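Local atomic coordinates of microcin B17-processing protein McbB (Escherichia coli str. K-12 substr. MG1655, PDB entry 6GRH), a protein that is needed to convert the inactive precursor of the peptide antibiotic microcin B17 into its active form. Residues L29-I38 with E78-I86. Sequence-based numbering, arbitrary orientation.
Sequences LITYISSVDI and EFLITTGVI. With EDO (1,2-ethanediol), chain J.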
ATOM      1  N   LEU B  29      37.009  21.891 -19.145  1.00 28.91           N
ATOM      2  CA  LEU B  29      35.872  21.108 -19.569  1.00 28.06           C
ATOM      3  C   LEU B  29      35.211  20.609 -18.292  1.00 27.31           C
ATOM      4  O   LEU B  29      35.900  20.067 -17.435  1.00 27.31           O
ATOM      5  CB  LEU B  29      36.348  19.900 -20.386  1.00 28.12           C
ATOM      6  CG  LEU B  29      35.294  18.846 -20.728  1.00 27.46           C
ATOM      7  CD1 LEU B  29      34.232  19.440 -21.614  1.00 27.33           C
ATOM      8  CD2 LEU B  29      35.861  17.588 -21.341  1.00 27.66           C
ATOM      9  N   ILE B  30      33.906  20.793 -18.176  1.00 26.48           N
ATOM     10  CA  ILE B  30      33.137  20.251 -17.064  1.00 26.07           C
ATOM     11  C   ILE B  30      31.931  19.521 -17.619  1.00 25.57           C
ATOM     12  O   ILE B  30      31.088  20.120 -18.286  1.00 24.91           O
ATOM     13  CB  ILE B  30      32.660  21.355 -16.105  1.00 26.38           C
ATOM     14  CG1 ILE B  30      33.832  22.257 -15.702  1.00 27.50           C
ATOM     15  CG2 ILE B  30      32.004  20.735 -14.881  1.00 26.48           C
ATOM     16  CD1 ILE B  30      33.401  23.586 -15.126  1.00 28.38           C
ATOM     17  N   THR B  31      31.839  18.227 -17.308  1.00 25.19           N
ATOM     18  CA  THR B  31      30.692  17.426 -17.665  1.00 24.85           C
ATOM     19  C   THR B  31      30.038  16.861 -16.407  1.00 25.59           C
ATOM     20  O   THR B  31      30.494  17.101 -15.292  1.00 24.66           O
ATOM     21  CB  THR B  31      31.091  16.271 -18.588  1.00 25.12           C
ATOM     22  OG1 THR B  31      31.658  15.189 -17.834  1.00 24.62           O
ATOM     23  CG2 THR B  31      32.125  16.746 -19.642  1.00 25.78           C
ATOM     24  N   TYR B  32      28.998  16.065 -16.601  1.00 26.59           N
ATOM     25  CA  TYR B  32      28.403  15.327 -15.482  1.00 27.36           C
ATOM     26  C   TYR B  32      29.309  14.248 -14.871  1.00 28.35           C
ATOM     27  O   TYR B  32      29.158  13.887 -13.699  1.00 28.72           O
ATOM     28  CB  TYR B  32      27.092  14.707 -15.947  1.00 28.71           C
ATOM     29  CG  TYR B  32      25.930  15.664 -16.096  1.00 28.70           C
ATOM     30  CD1 TYR B  32      25.990  16.992 -15.669  1.00 29.87           C
ATOM     31  CD2 TYR B  32      24.741  15.219 -16.614  1.00 29.89           C
ATOM     32  CE1 TYR B  32      24.903  17.841 -15.789  1.00 29.83           C
ATOM     33  CE2 TYR B  32      23.651  16.069 -16.750  1.00 29.86           C
ATOM     34  CZ  TYR B  32      23.745  17.373 -16.323  1.00 30.05           C
ATOM     35  OH  TYR B  32      22.662  18.196 -16.434  1.00 30.29           O
ATOM     36  N   ILE B  33      30.254  13.761 -15.660  1.00 28.21           N
ATOM     37  CA  ILE B  33      31.151  12.680 -15.307  1.00 29.13           C
ATOM     38  C   ILE B  33      32.493  13.183 -14.783  1.00 29.26           C
ATOM     39  O   ILE B  33      33.022  12.621 -13.836  1.00 29.49           O
ATOM     40  CB  ILE B  33      31.399  11.782 -16.538  1.00 30.38           C
ATOM     41  CG1 ILE B  33      30.071  11.272 -17.101  1.00 30.93           C
ATOM     42  CG2 ILE B  33      32.379  10.647 -16.255  1.00 31.65           C
ATOM     43  CD1 ILE B  33      29.235  10.491 -16.131  1.00 31.91           C
ATOM     44  N   SER B  34      33.061  14.207 -15.410  1.00 28.68           N
ATOM     45  CA  SER B  34      34.402  14.613 -15.063  1.00 28.84           C
ATOM     46  C   SER B  34      34.669  16.077 -15.309  1.00 28.35           C
ATOM     47  O   SER B  34      33.859  16.783 -15.883  1.00 27.43           O
ATOM     48  CB  SER B  34      35.423  13.764 -15.848  1.00 30.02           C
ATOM     49  OG  SER B  34      35.346  14.071 -17.250  1.00 29.69           O
ATOM     50  N   SER B  35      35.840  16.515 -14.862  0.50 28.86           N
ATOM     51  CA  SER B  35      36.349  17.819 -15.200  0.50 29.24           C
ATOM     52  C   SER B  35      37.798  17.670 -15.673  0.50 29.71           C
ATOM     53  O   SER B  35      38.545  16.867 -15.126  0.50 29.50           O
ATOM     54  CB  SER B  35      36.247  18.759 -14.009  0.50 29.95           C
ATOM     55  OG  SER B  35      36.504  20.083 -14.423  0.50 30.86           O
ATOM     56  N   VAL B  36      38.168  18.439 -16.702  1.00 29.91           N
ATOM     57  CA  VAL B  36      39.495  18.324 -17.335  1.00 30.96           C
ATOM     58  C   VAL B  36      40.072  19.713 -17.570  1.00 31.77           C
ATOM     59  O   VAL B  36      39.397  20.588 -18.091  1.00 30.50           O
ATOM     60  CB  VAL B  36      39.435  17.524 -18.659  1.00 30.61           C
ATOM     61  CG1 VAL B  36      40.835  17.318 -19.245  1.00 31.96           C
ATOM     62  CG2 VAL B  36      38.773  16.167 -18.449  1.00 30.41           C
ATOM     63  N   ASP B  37      41.321  19.905 -17.137  1.00 33.49           N
ATOM     64  CA  ASP B  37      42.089  21.091 -17.497  1.00 35.06           C
ATOM     65  C   ASP B  37      42.634  20.833 -18.917  1.00 34.23           C
ATOM     66  O   ASP B  37      43.519  20.015 -19.090  1.00 34.58           O
ATOM     67  CB  ASP B  37      43.208  21.315 -16.466  1.00 37.58           C
ATOM     68  CG  ASP B  37      43.935  22.656 -16.631  1.00 40.35           C
ATOM     69  OD1 ASP B  37      43.533  23.503 -17.463  1.00 43.13           O
ATOM     70  OD2 ASP B  37      44.940  22.875 -15.909  1.00 43.01           O
ATOM     71  N   ILE B  38      42.088  21.514 -19.910  1.00 33.59           N
ATOM     72  CA  ILE B  38      42.385  21.213 -21.322  1.00 33.86           C
ATOM     73  C   ILE B  38      43.662  21.940 -21.732  1.00 35.29           C
ATOM     74  O   ILE B  38      43.731  23.162 -21.631  1.00 36.40           O
ATOM     75  CB  ILE B  38      41.252  21.677 -22.251  1.00 33.01           C
ATOM     76  CG1 ILE B  38      39.945  20.965 -21.921  1.00 32.04           C
ATOM     77  CG2 ILE B  38      41.603  21.460 -23.739  1.00 33.14           C
ATOM     78  CD1 ILE B  38      39.932  19.473 -22.197  1.00 31.85           C
ATOM     79  N   GLU B  78      37.659   8.357 -27.824  1.00 35.81           N
ATOM     80  CA  GLU B  78      37.855   7.743 -26.506  1.00 36.68           C
ATOM     81  C   GLU B  78      37.880   8.790 -25.376  1.00 34.20           C
ATOM     82  O   GLU B  78      37.305   8.583 -24.299  1.00 32.77           O
ATOM     83  CB  GLU B  78      39.160   6.932 -26.491  1.00 40.24           C
ATOM     84  CG  GLU B  78      39.277   5.999 -25.303  1.00 43.16           C
ATOM     85  CD  GLU B  78      40.590   5.227 -25.283  1.00 46.95           C
ATOM     86  OE1 GLU B  78      41.481   5.448 -26.154  1.00 50.49           O
ATOM     87  OE2 GLU B  78      40.727   4.381 -24.372  1.00 50.53           O
ATOM     88  N   PHE B  79      38.553   9.903 -25.631  1.00 33.17           N
ATOM     89  CA  PHE B  79      38.585  11.023 -24.684  1.00 31.67           C
ATOM     90  C   PHE B  79      37.177  11.595 -24.473  1.00 30.50           C
ATOM     91  O   PHE B  79      36.741  11.783 -23.337  1.00 29.21           O
ATOM     92  CB  PHE B  79      39.550  12.114 -25.172  1.00 32.16           C
ATOM     93  CG  PHE B  79      39.514  13.365 -24.348  1.00 31.50           C
ATOM     94  CD1 PHE B  79      40.262  13.463 -23.185  1.00 31.85           C
ATOM     95  CD2 PHE B  79      38.689  14.413 -24.689  1.00 31.36           C
ATOM     96  CE1 PHE B  79      40.237  14.603 -22.414  1.00 31.11           C
ATOM     97  CE2 PHE B  79      38.649  15.559 -23.904  1.00 31.05           C
ATOM     98  CZ  PHE B  79      39.439  15.652 -22.780  1.00 30.80           C
ATOM     99  N   LEU B  80      36.478  11.853 -25.575  1.00 29.82           N
ATOM    100  CA  LEU B  80      35.156  12.460 -25.517  1.00 29.48           C
ATOM    101  C   LEU B  80      34.146  11.552 -24.823  1.00 29.11           C
ATOM    102  O   LEU B  80      33.286  12.041 -24.114  1.00 28.27           O
ATOM    103  CB  LEU B  80      34.673  12.829 -26.928  1.00 29.65           C
ATOM    104  CG  LEU B  80      35.492  13.932 -27.630  1.00 30.32           C
ATOM    105  CD1 LEU B  80      35.127  14.050 -29.102  1.00 31.18           C
ATOM    106  CD2 LEU B  80      35.339  15.271 -26.943  1.00 29.86           C
ATOM    107  N   ILE B  81      34.262  10.237 -25.032  1.00 30.16           N
ATOM    108  CA  ILE B  81      33.367   9.270 -24.427  1.00 30.64           C
ATOM    109  C   ILE B  81      33.678   9.113 -22.928  1.00 30.76           C
ATOM    110  O   ILE B  81      32.755   9.131 -22.099  1.00 30.05           O
ATOM    111  CB  ILE B  81      33.443   7.880 -25.101  1.00 31.92           C
ATOM    112  CG1 ILE B  81      32.780   7.942 -26.486  1.00 33.11           C
ATOM    113  CG2 ILE B  81      32.757   6.801 -24.249  1.00 31.90           C
ATOM    114  CD1 ILE B  81      33.155   6.789 -27.395  1.00 34.48           C
ATOM    115  N   THR B  82      34.953   8.923 -22.605  1.00 31.70           N
ATOM    116  CA  THR B  82      35.343   8.619 -21.222  1.00 32.19           C
ATOM    117  C   THR B  82      35.106   9.803 -20.302  1.00 31.33           C
ATOM    118  O   THR B  82      34.702   9.593 -19.172  1.00 31.75           O
ATOM    119  CB  THR B  82      36.794   8.125 -21.094  1.00 33.63           C
ATOM    120  OG1 THR B  82      37.687   9.065 -21.707  1.00 36.14           O
ATOM    121  CG2 THR B  82      36.958   6.775 -21.744  1.00 34.20           C
ATOM    122  N   THR B  83      35.288  11.031 -20.798  1.00 30.05           N
ATOM    123  CA  THR B  83      35.058  12.236 -19.995  1.00 29.00           C
ATOM    124  C   THR B  83      33.605  12.658 -19.844  1.00 27.90           C
ATOM    125  O   THR B  83      33.341  13.525 -19.019  1.00 27.70           O
ATOM    126  CB  THR B  83      35.875  13.445 -20.518  1.00 29.41           C
ATOM    127  OG1 THR B  83      35.508  13.749 -21.890  1.00 28.69           O
ATOM    128  CG2 THR B  83      37.363  13.179 -20.404  1.00 30.08           C
ATOM    129  N   GLY B  84      32.678  12.079 -20.624  1.00 27.00           N
ATOM    130  CA  GLY B  84      31.243  12.386 -20.549  1.00 26.47           C
ATOM    131  C   GLY B  84      30.748  13.500 -21.470  1.00 26.69           C
ATOM    132  O   GLY B  84      29.746  14.150 -21.176  1.00 26.01           O
ATOM    133  N   VAL B  85      31.468  13.742 -22.577  1.00 26.92           N
ATOM    134  CA  VAL B  85      31.076  14.743 -23.563  1.00 27.12           C
ATOM    135  C   VAL B  85      30.087  14.133 -24.561  1.00 27.42           C
ATOM    136  O   VAL B  85      29.127  14.790 -24.960  1.00 26.68           O
ATOM    137  CB  VAL B  85      32.279  15.339 -24.322  1.00 27.47           C
ATOM    138  CG1 VAL B  85      31.827  16.422 -25.299  1.00 27.49           C
ATOM    139  CG2 VAL B  85      33.299  15.943 -23.367  1.00 27.83           C
ATOM    140  N   ILE B  86      30.359  12.903 -24.989  1.00 28.63           N
ATOM    141  CA  ILE B  86      29.491  12.176 -25.916  1.00 29.91           C
ATOM    142  C   ILE B  86      29.256  10.740 -25.428  1.00 30.91           C
ATOM    143  O   ILE B  86      30.004  10.239 -24.584  1.00 29.72           O
ATOM    144  CB  ILE B  86      30.035  12.148 -27.378  1.00 30.41           C
ATOM    145  CG1 ILE B  86      31.220  11.182 -27.529  1.00 31.56           C
ATOM    146  CG2 ILE B  86      30.410  13.545 -27.859  1.00 30.63           C
ATOM    147  CD1 ILE B  86      31.862  11.186 -28.897  1.00 32.75           C
TER
HETATM  148  C1  EDO J 405      20.510  19.293 -19.201  0.50 38.61           C
HETATM  149  O1  EDO J 405      20.677  17.924 -18.823  0.50 37.48           O
HETATM  150  C2  EDO J 405      20.973  20.157 -18.041  0.50 38.23           C
HETATM  151  O2  EDO J 405      20.503  21.496 -18.185  0.50 39.20           O
HETATM  152  O   HOH W   1      27.882  14.967 -19.342  1.00 27.72           O
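Thr31 (chi1 80°) and Ser34 (chi1 67°) each hold the hydroxyl between their own backbone N and carbonyl carbon, and both hydroxyls thereby converge on the carbonyl oxygen of Thr83. Thr31 OG1 donates to Thr83 O at 2.6 Å, and Ser34 OG donates to the same oxygen at 2.7 Å. Both donors lie in the carbonyl plane, Ser34 OG on a lone pair at a C=O...O angle of 115°. Thr31 OG1 also accepts from the backbone N of Ile33 and of Ser34, an ST turn and ST motif that fix the hydroxyl within the hairpin bend. The arrangement is a worked example of side-chain hydroxyls at a hairpin bend binding a carbonyl at the C-terminal end of a helix; that end itself closes in a Schellman motif, with Gly84 at positive phi. Ile33 CG1 packs 3.8 Å from Gly84 CA. A water bridges Gly84 O to Tyr32 N. Beyond this polar end, Leu29 CD2 meets Val85 CG2 at 3.7 Å, while Val36 CG1 approaches the edge of the Phe79 ring. Ile38 CD1 comes within 3.9 Å of Phe79 CZ. Met43 of helix 41-52 also packs on Phe79, and strand 34-38 continues the sheet into a chain of another protein. With two short hydroxyl bonds gripping one buried carbonyl, the helix end gains partners beyond its last turn, and the apolar contacts alongside join the hairpin to the helix and to the segment that follows it.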